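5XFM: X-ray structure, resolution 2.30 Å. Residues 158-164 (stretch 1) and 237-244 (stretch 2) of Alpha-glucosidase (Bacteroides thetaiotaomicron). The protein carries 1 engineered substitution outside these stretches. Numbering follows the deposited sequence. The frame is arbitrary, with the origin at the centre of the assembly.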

# COMPACT_ATOMS: atom_id res chain seq x y z
N PRO A 158 3.16 -4.24 -13.98
CA PRO A 158 4.21 -3.48 -14.66
C PRO A 158 4.14 -1.99 -14.38
O PRO A 158 3.09 -1.47 -14.02
N GLN A 159 5.29 -1.33 -14.52
CA GLN A 159 5.33 0.12 -14.58
C GLN A 159 4.95 0.57 -15.99
O GLN A 159 5.43 0.01 -16.98
N SER A 160 4.08 1.57 -16.11
CA SER A 160 3.60 1.99 -17.43
C SER A 160 4.59 2.91 -18.14
O SER A 160 5.62 3.29 -17.58
N ASP A 161 4.29 3.24 -19.39
CA ASP A 161 4.98 4.34 -20.07
C ASP A 161 4.68 5.61 -19.30
O ASP A 161 3.76 5.65 -18.48
N ALA A 162 5.48 6.65 -19.55
CA ALA A 162 5.23 7.95 -18.95
C ALA A 162 4.30 8.76 -19.84
O ALA A 162 4.38 8.66 -21.06
N MET A 163 3.43 9.55 -19.22
CA MET A 163 2.57 10.52 -19.92
C MET A 163 1.52 9.87 -20.84
O MET A 163 1.16 10.44 -21.86
N ILE A 164 1.06 8.67 -20.50
CA ILE A 164 -0.08 8.08 -21.19
C ILE A 164 -1.27 8.07 -20.24
O ILE A 164 -1.21 8.66 -19.16
N PRO A 237 13.42 6.41 -11.46
CA PRO A 237 12.32 6.82 -12.34
C PRO A 237 12.77 7.16 -13.76
O PRO A 237 13.93 7.48 -14.00
N MET A 238 11.83 7.06 -14.71
CA MET A 238 12.11 7.39 -16.10
C MET A 238 12.16 8.90 -16.31
O MET A 238 11.43 9.65 -15.67
N ALA A 239 13.03 9.34 -17.22
CA ALA A 239 13.23 10.75 -17.49
C ALA A 239 11.95 11.42 -18.00
O ALA A 239 11.72 12.60 -17.75
N GLU A 240 11.12 10.66 -18.70
CA GLU A 240 9.91 11.22 -19.28
C GLU A 240 8.81 11.48 -18.24
O GLU A 240 7.80 12.09 -18.57
N GLU A 241 9.01 11.03 -17.01
CA GLU A 241 8.01 11.27 -15.96
C GLU A 241 7.95 12.76 -15.60
O GLU A 241 8.85 13.53 -15.96
N ASN A 242 6.87 13.18 -14.94
CA ASN A 242 6.67 14.58 -14.57
C ASN A 242 6.71 15.48 -15.81
O ASN A 242 7.17 16.62 -15.74
N ASN A 243 6.27 14.92 -16.94
CA ASN A 243 6.33 15.59 -18.24
C ASN A 243 7.75 16.01 -18.64
O ASN A 243 7.92 16.94 -19.42
N GLY A 244 8.76 15.33 -18.11
CA GLY A 244 10.14 15.65 -18.42
C GLY A 244 10.75 16.71 -17.52
O GLY A 244 11.86 17.17 -17.78

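Two irregular stretches of one chain meet here without a single direct hydrogen bond between them, so the contact rests on the packing of side chains and on two waters. Together they bury 329 Å² of surface, and the largest shares belong to Met 163, Met 238 and Ala 162.

Met 163 points toward the second stretch with all three of its side-chain torsions near −60° (m, m, m). This compact, curled conformation lays the sulfur beside the backbone of the segment from Glu 240 to Asn 243. Its SD lies 3.4 Å from the carbonyl O of Glu 240 and 3.3 Å from the backbone N of Asn 243, while its CE reaches to 3.5 Å from OD1 of Asn 243. A long, flexible and only slightly polar side chain suits this place, because it can follow an uneven surface of peptide groups without requiring a hydrogen-bonding partner. The backbone it covers is itself held by a hydrogen bond from Gly 244 N to Glu 241 O (2.8 Å). Asn 243, with chi1 at −153° (t), starts away from the first stretch, but the end of its side chain comes nearer; its OD1 is hydrogen-bonded elsewhere in the structure.

Met 238 makes the complementary approach from the second stretch. Its m, t, m rotamer extends the chain through chi2 and then bends at the sulfur, bringing the methyl group to the first stretch. There CE lies 3.5 Å from Ser 160 O, 4.0 Å from CG of Gln 159 and 4.4 Å from CB of Ala 162. One terminal methyl thus touches three residues in a buried setting where an unbranched, apolar tip fits well.

Ala 162 lies where the backbones run close, with Ala 162 CA 5.3 Å from Glu 241 CA. Its CB points toward the type I turn that runs from Met 238 to Glu 241, and sits 3.6 Å from both O and CB of Glu 240 and 3.8 Å from N of Glu 241. The small methyl group therefore fills the space against the turn while allowing this close approach. The turn is closed by a backbone hydrogen bond from Glu 241 N to Met 238 O (3.1 Å). Glu 240 offers its CB to the contact, but its m, p side chain leads its carboxylate away, as befits a charged group at an exposed position.

The polar link lies beside these apolar contacts. Gln 159 (t, p) directs its amide toward the carboxylate of Glu 241 (m, t), yet Gln 159 NE2 and Glu 241 OE2 remain 4.4 Å apart. Two waters bridge the pair: each accepts from Gln 159 NE2 at 3.0 Å, one donating to Glu 241 OE1 at 2.8 Å and the other to Glu 241 OE2 at 2.7 Å. An amide with two hydrogens is well matched to a carboxylate with two oxygens. Glu 241 OE2 also accepts from Met 238 N (2.8 Å), tying the carboxylate back to the start of its own turn.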

# COMPACT_ATOMS: atom_id res chain seq x y z
CB PRO A 158 3.90 -3.76 -16.13
CG PRO A 158 2.40 -3.83 -16.15
CD PRO A 158 2.04 -4.56 -14.88
CB GLN A 159 6.72 0.63 -14.18
CG GLN A 159 6.94 2.11 -14.42
CD GLN A 159 6.10 3.00 -13.52
OE1 GLN A 159 4.87 2.95 -13.55
NE2 GLN A 159 6.76 3.84 -12.74
CB SER A 160 2.24 2.69 -17.32
OG SER A 160 2.35 3.98 -16.73
CB ASP A 161 4.54 4.49 -21.53
CG ASP A 161 4.83 3.27 -22.37
OD1 ASP A 161 5.96 2.74 -22.29
OD2 ASP A 161 3.92 2.83 -23.12
CB ALA A 162 6.54 8.69 -18.71
CB MET A 163 3.40 11.51 -20.75
CG MET A 163 4.66 12.04 -20.07
SD MET A 163 4.41 12.57 -18.38
CE MET A 163 3.17 13.85 -18.55
CB ILE A 164 0.20 6.65 -21.70
CG1 ILE A 164 0.50 5.72 -20.52
CG2 ILE A 164 1.35 6.65 -22.71
CD1 ILE A 164 0.50 4.25 -20.89
CB PRO A 237 11.74 8.06 -11.64
CG PRO A 237 12.75 8.45 -10.60
CD PRO A 237 13.45 7.20 -10.21
CB MET A 238 11.04 6.76 -17.00
CG MET A 238 10.94 5.25 -16.81
SD MET A 238 9.43 4.57 -17.50
CE MET A 238 8.20 5.34 -16.45
CB ALA A 239 14.36 10.92 -18.51
CB GLU A 240 9.35 10.29 -20.37
CG GLU A 240 10.24 10.16 -21.60
CD GLU A 240 11.36 9.16 -21.42
OE1 GLU A 240 11.42 8.51 -20.34
OE2 GLU A 240 12.19 9.01 -22.34
CB GLU A 241 8.31 10.44 -14.71
CG GLU A 241 8.08 8.94 -14.88
CD GLU A 241 8.37 8.16 -13.60
OE1 GLU A 241 7.68 8.40 -12.58
OE2 GLU A 241 9.28 7.30 -13.62
CB ASN A 242 7.72 15.02 -13.55
CG ASN A 242 7.29 16.23 -12.74
OD1 ASN A 242 6.11 16.42 -12.48
ND2 ASN A 242 8.26 17.05 -12.35
CB ASN A 243 5.41 16.80 -18.26
CG ASN A 243 4.92 17.14 -19.65
OD1 ASN A 243 4.81 16.26 -20.51
ND2 ASN A 243 4.61 18.40 -19.87
O HOH W 1 6.21 6.39 -11.21
O HOH W 2 9.55 4.99 -12.30